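PDB 5EPD: glycerol trinitrate reductase from Agrobacterium tumefaciens, which probably binds FMN and acts as an old yellow enzyme-type oxidoreductase that reduces glycerol trinitrate, here captured without its flavin. Local coordinates for residues I41-L46 with G72-E77; I341-L346 with P355-N360; V347-S352 with P376-T381. All blocks are in the same frame, centred on the assembly; numbering follows the deposited sequence.

Interaction 1: I41-L46 with G72-E77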
ATOM      1  N   ILE A  41      -9.612  -0.132 -13.280  1.00 32.77           N
ATOM      2  CA  ILE A  41      -9.999  -0.407 -11.885  1.00 31.53           C
ATOM      3  C   ILE A  41      -8.841  -1.068 -11.109  1.00 31.93           C
ATOM      4  O   ILE A  41      -8.300  -2.124 -11.494  1.00 30.90           O
ATOM      5  CB  ILE A  41     -11.281  -1.258 -11.808  1.00 30.92           C
ATOM      6  CG1 ILE A  41     -12.433  -0.539 -12.511  1.00 29.41           C
ATOM      7  CG2 ILE A  41     -11.648  -1.543 -10.359  1.00 30.19           C
ATOM      8  CD1 ILE A  41     -13.547  -1.488 -12.890  1.00 30.61           C
ATOM      9  N   VAL A  42      -8.451  -0.417 -10.012  1.00 31.31           N
ATOM     10  CA  VAL A  42      -7.380  -0.924  -9.166  1.00 29.99           C
ATOM     11  C   VAL A  42      -7.929  -1.474  -7.843  1.00 29.35           C
ATOM     12  O   VAL A  42      -8.814  -0.871  -7.210  1.00 26.79           O
ATOM     13  CB  VAL A  42      -6.353   0.187  -8.921  1.00 30.41           C
ATOM     14  CG1 VAL A  42      -5.216  -0.302  -8.041  1.00 30.53           C
ATOM     15  CG2 VAL A  42      -5.852   0.695 -10.271  1.00 30.25           C
ATOM     16  N   MET A  43      -7.428  -2.643  -7.463  1.00 28.34           N
ATOM     17  CA  MET A  43      -7.685  -3.178  -6.139  1.00 28.71           C
ATOM     18  C   MET A  43      -6.653  -2.595  -5.186  1.00 26.17           C
ATOM     19  O   MET A  43      -5.457  -2.867  -5.288  1.00 24.50           O
ATOM     20  CB  MET A  43      -7.611  -4.711  -6.114  1.00 29.56           C
ATOM     21  CG  MET A  43      -7.818  -5.294  -4.717  1.00 29.01           C
ATOM     22  SD  MET A  43      -7.877  -7.085  -4.804  1.00 29.03           S
ATOM     23  CE  MET A  43      -7.710  -7.494  -3.071  1.00 28.84           C
ATOM     24  N   ALA A  44      -7.135  -1.813  -4.244  1.00 25.71           N
ATOM     25  CA  ALA A  44      -6.262  -1.155  -3.305  1.00 25.80           C
ATOM     26  C   ALA A  44      -5.649  -2.152  -2.298  1.00 26.25           C
ATOM     27  O   ALA A  44      -6.175  -3.269  -2.088  1.00 24.74           O
ATOM     28  CB  ALA A  44      -7.047  -0.081  -2.588  1.00 26.49           C
ATOM     29  N   PRO A  45      -4.529  -1.754  -1.666  1.00 25.18           N
ATOM     30  CA  PRO A  45      -3.879  -2.578  -0.636  1.00 23.68           C
ATOM     31  C   PRO A  45      -4.771  -2.715   0.582  1.00 24.06           C
ATOM     32  O   PRO A  45      -5.244  -1.704   1.146  1.00 23.30           O
ATOM     33  CB  PRO A  45      -2.621  -1.793  -0.299  1.00 24.34           C
ATOM     34  CG  PRO A  45      -3.011  -0.370  -0.564  1.00 26.00           C
ATOM     35  CD  PRO A  45      -3.876  -0.433  -1.795  1.00 26.41           C
ATOM     36  N   LEU A  46      -5.032  -3.972   0.946  1.00 23.05           N
ATOM     37  CA  LEU A  46      -5.885  -4.302   2.065  1.00 22.75           C
ATOM     38  C   LEU A  46      -5.227  -5.380   2.945  1.00 23.28           C
ATOM     39  O   LEU A  46      -4.982  -6.534   2.530  1.00 24.17           O
ATOM     40  CB  LEU A  46      -7.231  -4.768   1.575  1.00 23.05           C
ATOM     41  CG  LEU A  46      -8.087  -3.785   0.782  1.00 23.89           C
ATOM     42  CD1 LEU A  46      -9.002  -4.562  -0.157  1.00 25.25           C
ATOM     43  CD2 LEU A  46      -8.909  -2.845   1.659  1.00 24.34           C
ATOM     44  N   GLY A  72      -8.063  -4.638 -13.295  1.00 30.73           N
ATOM     45  CA  GLY A  72      -6.966  -4.120 -14.115  1.00 31.31           C
ATOM     46  C   GLY A  72      -5.619  -4.239 -13.414  1.00 32.37           C
ATOM     47  O   GLY A  72      -4.651  -4.707 -14.013  1.00 35.94           O
ATOM     48  N   LEU A  73      -5.558  -3.823 -12.144  1.00 31.29           N
ATOM     49  CA  LEU A  73      -4.338  -3.937 -11.347  1.00 31.37           C
ATOM     50  C   LEU A  73      -4.707  -4.218  -9.898  1.00 31.86           C
ATOM     51  O   LEU A  73      -5.618  -3.563  -9.334  1.00 31.53           O
ATOM     52  CB  LEU A  73      -3.519  -2.632 -11.423  1.00 31.67           C
ATOM     53  CG  LEU A  73      -2.200  -2.563 -10.628  1.00 32.11           C
ATOM     54  CD1 LEU A  73      -1.124  -3.470 -11.208  1.00 32.63           C
ATOM     55  CD2 LEU A  73      -1.676  -1.139 -10.541  1.00 31.55           C
ATOM     56  N   ILE A  74      -4.013  -5.188  -9.296  1.00 29.16           N
ATOM     57  CA  ILE A  74      -4.140  -5.457  -7.866  1.00 27.76           C
ATOM     58  C   ILE A  74      -2.933  -4.886  -7.155  1.00 27.34           C
ATOM     59  O   ILE A  74      -1.794  -5.140  -7.559  1.00 26.15           O
ATOM     60  CB  ILE A  74      -4.187  -6.967  -7.554  1.00 27.14           C
ATOM     61  CG1 ILE A  74      -5.433  -7.589  -8.129  1.00 25.18           C
ATOM     62  CG2 ILE A  74      -4.147  -7.204  -6.040  1.00 27.99           C
ATOM     63  CD1 ILE A  74      -5.431  -9.115  -8.047  1.00 26.43           C
ATOM     64  N   ILE A  75      -3.170  -4.112  -6.102  1.00 27.06           N
ATOM     65  CA  ILE A  75      -2.082  -3.765  -5.186  1.00 27.40           C
ATOM     66  C   ILE A  75      -2.190  -4.719  -4.004  1.00 25.83           C
ATOM     67  O   ILE A  75      -3.229  -4.776  -3.321  1.00 25.15           O
ATOM     68  CB  ILE A  75      -2.146  -2.325  -4.610  1.00 28.21           C
ATOM     69  CG1 ILE A  75      -2.568  -1.286  -5.651  1.00 28.09           C
ATOM     70  CG2 ILE A  75      -0.797  -1.977  -3.982  1.00 27.45           C
ATOM     71  CD1 ILE A  75      -1.467  -0.942  -6.620  1.00 29.83           C
ATOM     72  N   SER A  76      -1.136  -5.473  -3.754  1.00 25.15           N
ATOM     73  CA  SER A  76      -1.153  -6.403  -2.627  1.00 24.59           C
ATOM     74  C   SER A  76      -1.326  -5.656  -1.328  1.00 24.01           C
ATOM     75  O   SER A  76      -1.062  -4.446  -1.232  1.00 22.82           O
ATOM     76  CB  SER A  76       0.167  -7.135  -2.486  1.00 24.13           C
ATOM     77  OG  SER A  76       1.168  -6.244  -1.980  1.00 23.12           O
ATOM     78  N   GLU A  77      -1.753  -6.423  -0.343  1.00 23.32           N
ATOM     79  CA  GLU A  77      -1.649  -6.066   1.049  1.00 24.39           C
ATOM     80  C   GLU A  77      -0.264  -5.534   1.346  1.00 24.27           C
ATOM     81  O   GLU A  77       0.746  -6.004   0.780  1.00 24.08           O
ATOM     82  CB  GLU A  77      -1.902  -7.298   1.914  1.00 25.12           C
ATOM     83  CG  GLU A  77      -0.980  -8.490   1.595  1.00 25.14           C
ATOM     84  CD  GLU A  77      -1.571  -9.820   2.065  1.00 26.04           C
ATOM     85  OE1 GLU A  77      -2.095 -10.619   1.239  1.00 25.19           O
ATOM     86  OE2 GLU A  77      -1.497 -10.070   3.285  1.00 26.70           O
TER
HETATM   87  O   HOH W   1      -4.956  -5.718  -1.624  1.00 18.52           O

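Interaction 2: I341-L346 with P355-N360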
ATOM      1  N   ILE A 341     -13.078  -6.728  -1.284  1.00 26.09           N
ATOM      2  CA  ILE A 341     -13.153  -7.782  -0.258  1.00 26.05           C
ATOM      3  C   ILE A 341     -14.405  -8.651  -0.504  1.00 24.92           C
ATOM      4  O   ILE A 341     -14.331  -9.887  -0.644  1.00 21.32           O
ATOM      5  CB  ILE A 341     -13.188  -7.207   1.178  1.00 26.45           C
ATOM      6  CG1 ILE A 341     -11.892  -6.439   1.501  1.00 27.47           C
ATOM      7  CG2 ILE A 341     -13.407  -8.333   2.187  1.00 27.94           C
ATOM      8  CD1 ILE A 341     -11.840  -5.877   2.907  1.00 27.13           C
ATOM      9  N   ALA A 342     -15.556  -7.988  -0.586  1.00 24.90           N
ATOM     10  CA  ALA A 342     -16.826  -8.712  -0.620  1.00 25.52           C
ATOM     11  C   ALA A 342     -17.292  -9.123  -2.039  1.00 24.56           C
ATOM     12  O   ALA A 342     -18.094 -10.020  -2.166  1.00 24.54           O
ATOM     13  CB  ALA A 342     -17.904  -7.897   0.085  1.00 26.45           C
ATOM     14  N   ASN A 343     -16.780  -8.480  -3.084  1.00 24.44           N
ATOM     15  CA  ASN A 343     -17.152  -8.786  -4.492  1.00 23.56           C
ATOM     16  C   ASN A 343     -15.925  -9.145  -5.343  1.00 23.95           C
ATOM     17  O   ASN A 343     -15.258  -8.241  -5.872  1.00 22.87           O
ATOM     18  CB  ASN A 343     -17.875  -7.597  -5.124  1.00 21.81           C
ATOM     19  CG  ASN A 343     -18.998  -7.065  -4.237  1.00 22.61           C
ATOM     20  OD1 ASN A 343     -20.180  -7.389  -4.426  1.00 22.70           O
ATOM     21  ND2 ASN A 343     -18.629  -6.286  -3.227  1.00 23.10           N
ATOM     22  N   PRO A 344     -15.613 -10.457  -5.472  1.00 23.77           N
ATOM     23  CA  PRO A 344     -14.434 -10.831  -6.289  1.00 24.11           C
ATOM     24  C   PRO A 344     -14.610 -10.451  -7.765  1.00 25.15           C
ATOM     25  O   PRO A 344     -13.619 -10.189  -8.485  1.00 24.12           O
ATOM     26  CB  PRO A 344     -14.314 -12.364  -6.106  1.00 24.32           C
ATOM     27  CG  PRO A 344     -15.639 -12.813  -5.556  1.00 25.55           C
ATOM     28  CD  PRO A 344     -16.246 -11.620  -4.821  1.00 24.56           C
ATOM     29  N   ASP A 345     -15.878 -10.420  -8.181  1.00 24.89           N
ATOM     30  CA  ASP A 345     -16.279 -10.028  -9.524  1.00 26.47           C
ATOM     31  C   ASP A 345     -16.692  -8.533  -9.604  1.00 26.01           C
ATOM     32  O   ASP A 345     -17.531  -8.165 -10.429  1.00 24.72           O
ATOM     33  CB  ASP A 345     -17.402 -10.970 -10.030  1.00 26.59           C
ATOM     34  CG  ASP A 345     -18.631 -10.999  -9.111  1.00 27.96           C
ATOM     35  OD1 ASP A 345     -18.493 -10.829  -7.877  1.00 25.22           O
ATOM     36  OD2 ASP A 345     -19.754 -11.239  -9.620  1.00 29.10           O
ATOM     37  N   LEU A 346     -16.086  -7.691  -8.749  1.00 24.97           N
ATOM     38  CA  LEU A 346     -16.391  -6.267  -8.676  1.00 24.68           C
ATOM     39  C   LEU A 346     -16.349  -5.579 -10.030  1.00 26.05           C
ATOM     40  O   LEU A 346     -17.230  -4.767 -10.331  1.00 24.88           O
ATOM     41  CB  LEU A 346     -15.416  -5.513  -7.734  1.00 25.05           C
ATOM     42  CG  LEU A 346     -15.722  -4.014  -7.537  1.00 23.07           C
ATOM     43  CD1 LEU A 346     -17.089  -3.817  -6.899  1.00 23.62           C
ATOM     44  CD2 LEU A 346     -14.648  -3.370  -6.690  1.00 23.10           C
ATOM     45  N   PRO A 355     -26.036  -5.397  -8.104  1.00 33.74           N
ATOM     46  CA  PRO A 355     -25.724  -4.812  -6.788  1.00 32.83           C
ATOM     47  C   PRO A 355     -24.492  -5.478  -6.118  1.00 32.68           C
ATOM     48  O   PRO A 355     -24.113  -6.634  -6.451  1.00 30.75           O
ATOM     49  CB  PRO A 355     -27.016  -5.037  -5.966  1.00 32.57           C
ATOM     50  CG  PRO A 355     -28.075  -5.486  -6.929  1.00 31.85           C
ATOM     51  CD  PRO A 355     -27.352  -6.081  -8.121  1.00 33.64           C
ATOM     52  N   LEU A 356     -23.874  -4.731  -5.200  1.00 31.12           N
ATOM     53  CA  LEU A 356     -22.638  -5.141  -4.569  1.00 30.03           C
ATOM     54  C   LEU A 356     -22.885  -5.756  -3.194  1.00 28.06           C
ATOM     55  O   LEU A 356     -23.776  -5.334  -2.442  1.00 23.61           O
ATOM     56  CB  LEU A 356     -21.695  -3.945  -4.433  1.00 30.99           C
ATOM     57  CG  LEU A 356     -21.212  -3.223  -5.704  1.00 31.37           C
ATOM     58  CD1 LEU A 356     -20.103  -2.242  -5.293  1.00 30.74           C
ATOM     59  CD2 LEU A 356     -20.716  -4.173  -6.803  1.00 30.24           C
ATOM     60  N   ALA A 357     -22.104  -6.781  -2.894  1.00 28.51           N
ATOM     61  CA  ALA A 357     -22.130  -7.399  -1.565  1.00 32.20           C
ATOM     62  C   ALA A 357     -21.428  -6.498  -0.542  1.00 33.20           C
ATOM     63  O   ALA A 357     -20.421  -5.874  -0.828  1.00 35.45           O
ATOM     64  CB  ALA A 357     -21.470  -8.771  -1.603  1.00 31.08           C
ATOM     65  N   GLU A 358     -21.973  -6.430   0.652  1.00 37.27           N
ATOM     66  CA  GLU A 358     -21.332  -5.707   1.725  1.00 39.62           C
ATOM     67  C   GLU A 358     -20.297  -6.602   2.392  1.00 36.81           C
ATOM     68  O   GLU A 358     -20.332  -7.831   2.286  1.00 31.26           O
ATOM     69  CB  GLU A 358     -22.368  -5.235   2.734  1.00 46.35           C
ATOM     70  CG  GLU A 358     -23.363  -4.241   2.155  1.00 51.86           C
ATOM     71  CD  GLU A 358     -22.960  -2.819   2.429  1.00 60.32           C
ATOM     72  OE1 GLU A 358     -22.048  -2.285   1.745  1.00 66.25           O
ATOM     73  OE2 GLU A 358     -23.567  -2.247   3.355  1.00 71.40           O
ATOM     74  N   VAL A 359     -19.369  -5.943   3.067  1.00 36.24           N
ATOM     75  CA  VAL A 359     -18.266  -6.580   3.772  1.00 36.67           C
ATOM     76  C   VAL A 359     -18.766  -7.144   5.108  1.00 35.54           C
ATOM     77  O   VAL A 359     -19.576  -6.492   5.782  1.00 33.61           O
ATOM     78  CB  VAL A 359     -17.142  -5.521   3.966  1.00 39.05           C
ATOM     79  CG1 VAL A 359     -16.588  -5.475   5.377  1.00 40.47           C
ATOM     80  CG2 VAL A 359     -16.027  -5.765   2.968  1.00 40.74           C
ATOM     81  N   ASN A 360     -18.327  -8.353   5.482  1.00 32.44           N
ATOM     82  CA  ASN A 360     -18.374  -8.746   6.911  1.00 32.00           C
ATOM     83  C   ASN A 360     -17.130  -8.174   7.586  1.00 30.49           C
ATOM     84  O   ASN A 360     -16.018  -8.690   7.404  1.00 29.19           O
ATOM     85  CB  ASN A 360     -18.445 -10.268   7.109  1.00 33.56           C
ATOM     86  CG  ASN A 360     -18.350 -10.694   8.584  1.00 34.99           C
ATOM     87  OD1 ASN A 360     -17.979  -9.923   9.481  1.00 36.83           O
ATOM     88  ND2 ASN A 360     -18.664 -11.944   8.829  1.00 36.18           N
TER

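Interaction 3: V347-S352 with P376-T381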
ATOM      1  N   VAL A 347     -15.326  -5.877 -10.834  1.00 26.84           N
ATOM      2  CA  VAL A 347     -15.227  -5.254 -12.151  1.00 29.52           C
ATOM      3  C   VAL A 347     -16.504  -5.545 -12.959  1.00 29.62           C
ATOM      4  O   VAL A 347     -17.182  -4.623 -13.426  1.00 25.96           O
ATOM      5  CB  VAL A 347     -13.959  -5.690 -12.935  1.00 29.89           C
ATOM      6  CG1 VAL A 347     -13.932  -5.046 -14.322  1.00 28.83           C
ATOM      7  CG2 VAL A 347     -12.724  -5.249 -12.181  1.00 30.54           C
ATOM      8  N   GLU A 348     -16.834  -6.833 -13.049  1.00 31.24           N
ATOM      9  CA  GLU A 348     -17.977  -7.309 -13.829  1.00 32.88           C
ATOM     10  C   GLU A 348     -19.280  -6.683 -13.341  1.00 30.43           C
ATOM     11  O   GLU A 348     -20.126  -6.296 -14.161  1.00 28.63           O
ATOM     12  CB  GLU A 348     -18.073  -8.848 -13.789  1.00 34.95           C
ATOM     13  CG  GLU A 348     -16.926  -9.594 -14.494  1.00 38.48           C
ATOM     14  CD  GLU A 348     -15.642  -9.769 -13.652  1.00 44.89           C
ATOM     15  OE1 GLU A 348     -15.508  -9.159 -12.556  1.00 44.91           O
ATOM     16  OE2 GLU A 348     -14.750 -10.535 -14.094  1.00 49.12           O
ATOM     17  N   ARG A 349     -19.426  -6.575 -12.017  1.00 27.84           N
ATOM     18  CA  ARG A 349     -20.641  -6.022 -11.403  1.00 27.03           C
ATOM     19  C   ARG A 349     -20.766  -4.514 -11.615  1.00 27.99           C
ATOM     20  O   ARG A 349     -21.875  -3.985 -11.697  1.00 28.28           O
ATOM     21  CB  ARG A 349     -20.672  -6.290  -9.897  1.00 26.15           C
ATOM     22  CG  ARG A 349     -20.815  -7.761  -9.526  1.00 26.74           C
ATOM     23  CD  ARG A 349     -21.292  -7.873  -8.090  1.00 25.52           C
ATOM     24  NE  ARG A 349     -20.906  -9.135  -7.470  1.00 24.46           N
ATOM     25  CZ  ARG A 349     -21.554  -9.701  -6.453  1.00 23.21           C
ATOM     26  NH1 ARG A 349     -22.619  -9.121  -5.900  1.00 23.22           N
ATOM     27  NH2 ARG A 349     -21.124 -10.859  -5.978  1.00 23.72           N
ATOM     28  N   LEU A 350     -19.633  -3.818 -11.674  1.00 28.72           N
ATOM     29  CA  LEU A 350     -19.642  -2.373 -11.906  1.00 28.65           C
ATOM     30  C   LEU A 350     -20.081  -2.143 -13.343  1.00 29.44           C
ATOM     31  O   LEU A 350     -20.860  -1.217 -13.644  1.00 27.52           O
ATOM     32  CB  LEU A 350     -18.262  -1.757 -11.617  1.00 28.51           C
ATOM     33  CG  LEU A 350     -17.814  -1.684 -10.138  1.00 25.76           C
ATOM     34  CD1 LEU A 350     -16.377  -1.206 -10.072  1.00 26.72           C
ATOM     35  CD2 LEU A 350     -18.696  -0.772  -9.308  1.00 24.78           C
ATOM     36  N   GLN A 351     -19.622  -3.045 -14.202  1.00 32.24           N
ATOM     37  CA  GLN A 351     -19.936  -3.008 -15.629  1.00 35.02           C
ATOM     38  C   GLN A 351     -21.370  -3.402 -15.967  1.00 33.29           C
ATOM     39  O   GLN A 351     -21.938  -2.844 -16.898  1.00 37.63           O
ATOM     40  CB  GLN A 351     -18.945  -3.873 -16.443  1.00 37.10           C
ATOM     41  CG  GLN A 351     -18.885  -3.449 -17.912  1.00 41.42           C
ATOM     42  CD  GLN A 351     -17.681  -3.989 -18.682  1.00 44.12           C
ATOM     43  OE1 GLN A 351     -17.054  -4.958 -18.269  1.00 47.00           O
ATOM     44  NE2 GLN A 351     -17.361  -3.358 -19.821  1.00 44.21           N
ATOM     45  N   SER A 352     -21.950  -4.356 -15.241  1.00 30.78           N
ATOM     46  CA  SER A 352     -23.330  -4.842 -15.500  1.00 28.10           C
ATOM     47  C   SER A 352     -24.419  -4.081 -14.707  1.00 27.78           C
ATOM     48  O   SER A 352     -25.613  -4.167 -15.009  1.00 27.01           O
ATOM     49  CB  SER A 352     -23.412  -6.330 -15.120  1.00 29.93           C
ATOM     50  OG  SER A 352     -23.230  -6.500 -13.699  1.00 28.88           O
ATOM     51  N   PRO A 376     -19.364 -15.117  -2.463  1.00 35.35           N
ATOM     52  CA  PRO A 376     -19.871 -15.529  -3.781  1.00 36.71           C
ATOM     53  C   PRO A 376     -19.741 -14.460  -4.884  1.00 35.21           C
ATOM     54  O   PRO A 376     -19.839 -13.259  -4.605  1.00 32.55           O
ATOM     55  CB  PRO A 376     -21.359 -15.748  -3.510  1.00 38.19           C
ATOM     56  CG  PRO A 376     -21.677 -14.724  -2.460  1.00 38.47           C
ATOM     57  CD  PRO A 376     -20.473 -14.799  -1.537  1.00 37.30           C
ATOM     58  N   ARG A 377     -19.570 -14.920  -6.125  1.00 35.45           N
ATOM     59  CA  ARG A 377     -19.846 -14.094  -7.319  1.00 34.50           C
ATOM     60  C   ARG A 377     -21.357 -13.821  -7.446  1.00 33.51           C
ATOM     61  O   ARG A 377     -22.164 -14.393  -6.721  1.00 30.95           O
ATOM     62  CB  ARG A 377     -19.291 -14.770  -8.570  1.00 33.89           C
ATOM     63  CG  ARG A 377     -17.778 -14.937  -8.513  1.00 34.80           C
ATOM     64  CD  ARG A 377     -17.231 -15.774  -9.651  1.00 35.58           C
ATOM     65  NE  ARG A 377     -17.487 -15.121 -10.930  1.00 39.65           N
ATOM     66  CZ  ARG A 377     -16.695 -14.228 -11.527  1.00 40.97           C
ATOM     67  NH1 ARG A 377     -15.536 -13.850 -10.989  1.00 41.09           N
ATOM     68  NH2 ARG A 377     -17.074 -13.706 -12.691  1.00 41.45           N
ATOM     69  N   PHE A 378     -21.752 -12.952  -8.370  1.00 35.21           N
ATOM     70  CA  PHE A 378     -23.135 -12.428  -8.355  1.00 35.02           C
ATOM     71  C   PHE A 378     -24.250 -13.472  -8.610  1.00 35.64           C
ATOM     72  O   PHE A 378     -25.316 -13.453  -7.951  1.00 32.06           O
ATOM     73  CB  PHE A 378     -23.277 -11.231  -9.307  1.00 35.69           C
ATOM     74  CG  PHE A 378     -24.698 -10.828  -9.534  1.00 38.11           C
ATOM     75  CD1 PHE A 378     -25.473 -10.356  -8.477  1.00 36.90           C
ATOM     76  CD2 PHE A 378     -25.292 -10.984 -10.784  1.00 39.97           C
ATOM     77  CE1 PHE A 378     -26.803 -10.001  -8.664  1.00 39.29           C
ATOM     78  CE2 PHE A 378     -26.627 -10.638 -10.974  1.00 42.48           C
ATOM     79  CZ  PHE A 378     -27.389 -10.136  -9.912  1.00 39.81           C
ATOM     80  N   SER A 379     -24.021 -14.372  -9.562  1.00 35.53           N
ATOM     81  CA  SER A 379     -24.990 -15.451  -9.838  1.00 38.21           C
ATOM     82  C   SER A 379     -25.302 -16.380  -8.636  1.00 39.25           C
ATOM     83  O   SER A 379     -26.358 -17.017  -8.604  1.00 33.49           O
ATOM     84  CB  SER A 379     -24.493 -16.294 -11.012  1.00 39.52           C
ATOM     85  OG  SER A 379     -23.101 -16.553 -10.898  1.00 38.72           O
ATOM     86  N   GLU A 380     -24.377 -16.450  -7.668  1.00 43.06           N
ATOM     87  CA  GLU A 380     -24.502 -17.293  -6.474  1.00 46.66           C
ATOM     88  C   GLU A 380     -24.855 -16.468  -5.225  1.00 49.78           C
ATOM     89  O   GLU A 380     -24.271 -16.662  -4.156  1.00 59.14           O
ATOM     90  CB  GLU A 380     -23.187 -18.058  -6.238  1.00 47.55           C
ATOM     91  CG  GLU A 380     -22.956 -19.194  -7.217  1.00 48.47           C
ATOM     92  CD  GLU A 380     -22.507 -18.691  -8.561  1.00 50.99           C
ATOM     93  OE1 GLU A 380     -21.441 -18.025  -8.579  1.00 50.09           O
ATOM     94  OE2 GLU A 380     -23.220 -18.945  -9.575  1.00 48.13           O
ATOM     95  N   THR A 381     -25.807 -15.549  -5.363  1.00 48.77           N
ATOM     96  CA  THR A 381     -26.123 -14.552  -4.315  1.00 49.59           C
ATOM     97  C   THR A 381     -27.615 -14.300  -4.118  1.00 47.16           C
ATOM     98  O   THR A 381     -28.044 -13.774  -3.081  1.00 44.68           O
ATOM     99  CB  THR A 381     -25.510 -13.185  -4.685  1.00 52.34           C
ATOM    100  OG1 THR A 381     -24.262 -13.389  -5.358  1.00 59.42           O
ATOM    101  CG2 THR A 381     -25.290 -12.322  -3.443  1.00 55.68           C
TER

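Interaction 1: I41-L46 with G72-E77
Val42 and Met43 pair with Leu73 and Ile74 where the first two strands of the eight-stranded parallel TIM barrel characteristic of old yellow enzymes lie side by side. Strand 41-43 lies 4.6 Å from strand 73-75 at the closest approach of their axes, and the two run the same way with a 26° twist.

Three backbone bonds join them in parallel fashion. Leu73 N donates to Ile41 O at 3.3 Å, tilted from the carbonyl plane; Met43 N reaches Leu73 O at 2.8 Å, and Ile75 N reaches Met43 O at 2.7 Å, with an N-H...O angle of 163°. Val42 lends a CA-H...O contact to Leu73 O. On its far edge strand 41-43 bonds to strand 333-336, which closes the barrel, while 73-75 bonds onward to strand 117-122.

The apolar contacts fall on both faces. On one, the Val42 branch that lies opposite its own backbone N (chi1 -180°), CG1, meets Ile75 CG1 at 3.7 Å, the two side chains crossing at a slant. On the other, the extended Met43 chain runs alongside Ile74 and rests SD 3.9 Å from Ile74 CG2; helix 61-66 packs here through Tyr64 and Tyr65.

Past Met43 the two segments stay together by packing and a water. Pro45 lies beside Ile75, and Pro45 CD is 3.8 Å from Ile75 CB. The water donates to both Ala44 O and Ile75 O, 2.6 Å from the latter, and accepts from Leu46 N.

Interaction 2: I341-L346 with P355-N360
Asn343 reaches across to the backbone of Ala357 where the chain leaves helix 338-342, just after the last strand of the TIM barrel, and the extended strip 355-360 runs back past that helix end.

The polar part is a two-bond ring between a side-chain amide and one residue's backbone. Ala357 N donates to Asn343 OD1 at 2.5 Å, unusually short and doubtful in its exact length, and Asn343 ND2 returns a bond of 3.0 Å to Ala357 O; each donor lies in the plane of the carbonyl it meets, on a lone pair. With CG placed beside its own backbone N (chi1 -49°), the amide is turned toward the strip, and the two bonds together would hold its rotation. ND2 also serves Pro339 O within the helix, so this buried amide ties helix and strip together.

Apolar contacts flank the amide on either side. On the helix end, Ala342 CB sits 4.0 Å from Ala357 CB and packs against the strip's carbonyls, 3.3 Å from Glu358 O. Val359 CG2 comes against Ile341 at CB and CG2, the side chains crossing at an angle. At the end of the type I turn 343-346, Leu346 turns one methyl onto the fork of Leu356: Leu346 CD1 is 3.6 Å from Leu356 CD2.

Interaction 3: V347-S352 with P376-T381
Helix 346-352, the short helix that follows the eighth barrel strand and helix 338-342, meets the C-terminal tail mainly through one long side chain, that of Arg349. Its chain leaves the helix extended from CG to NE and carries the guanidinium over to the backbone of 376-378.

Phe378 supplies the cover. Phe378 CB stands 3.6 Å above the Arg349 guanidinium plane, over the centre, and is 3.7 Å from Arg349 CZ. With CG opposite its own backbone N (chi1 169°), the ring leads off from there and leaves the beta carbon on the charged group. Ring and guanidinium planes are 62° apart, and Arg349 NH1 lies near the ring edge, 4.0 Å from Phe378 CD1, so this is not a cation-pi stack.

At the guanidinium edge, in its plane, Pro376 O approaches Arg349 NH2 to 3.0 Å, but the angle is too poor for a hydrogen bond. The firm polar grip comes from neighbouring residues: NE forms a salt bridge with Asp345 OD1, and NH1 bonds to Pro355 O. Asp345 OD2 also accepts from Phe378 N, so one carboxylate holds both the arginine and the Phe378 backbone.

A looser charge pairing lies to one side. Arg377 NH2 stays 4.2 Å from Glu348 OE2, beyond a salt bridge, with carboxylate and guanidinium planes 82° apart; Glu348 OE1 bonds to Ser70.

Within the tail, Thr381 OG1 donates to Phe378 O. The whole is a surface contact that docks the C-terminal tail on the outer helical layer of a TIM barrel.

How the interactions relate
The three contacts lead from the barrel wall outward. Interaction 1 lies about 8 Å from the chain centre, interaction 2 about 20 Å and interaction 3 about 25 Å, all measured between centres. Interaction 1 touches both others by packing: Leu46 CD1 is 3.8 Å from Ile341 CG1, and Ile41 CD1 is 3.9 Å from Val347 CG1. Interactions 2 and 3, with centres 8 Å apart, interlock, their segments alternating along the chain and Asp345 and Pro355 bonding to Phe378 and Arg349. The barrel is the scaffold on which this family binds FMN, absent from this model; interaction 2 holds 355-360, and interaction 3 holds 376-381 of the tail, against the helices after the eighth strand.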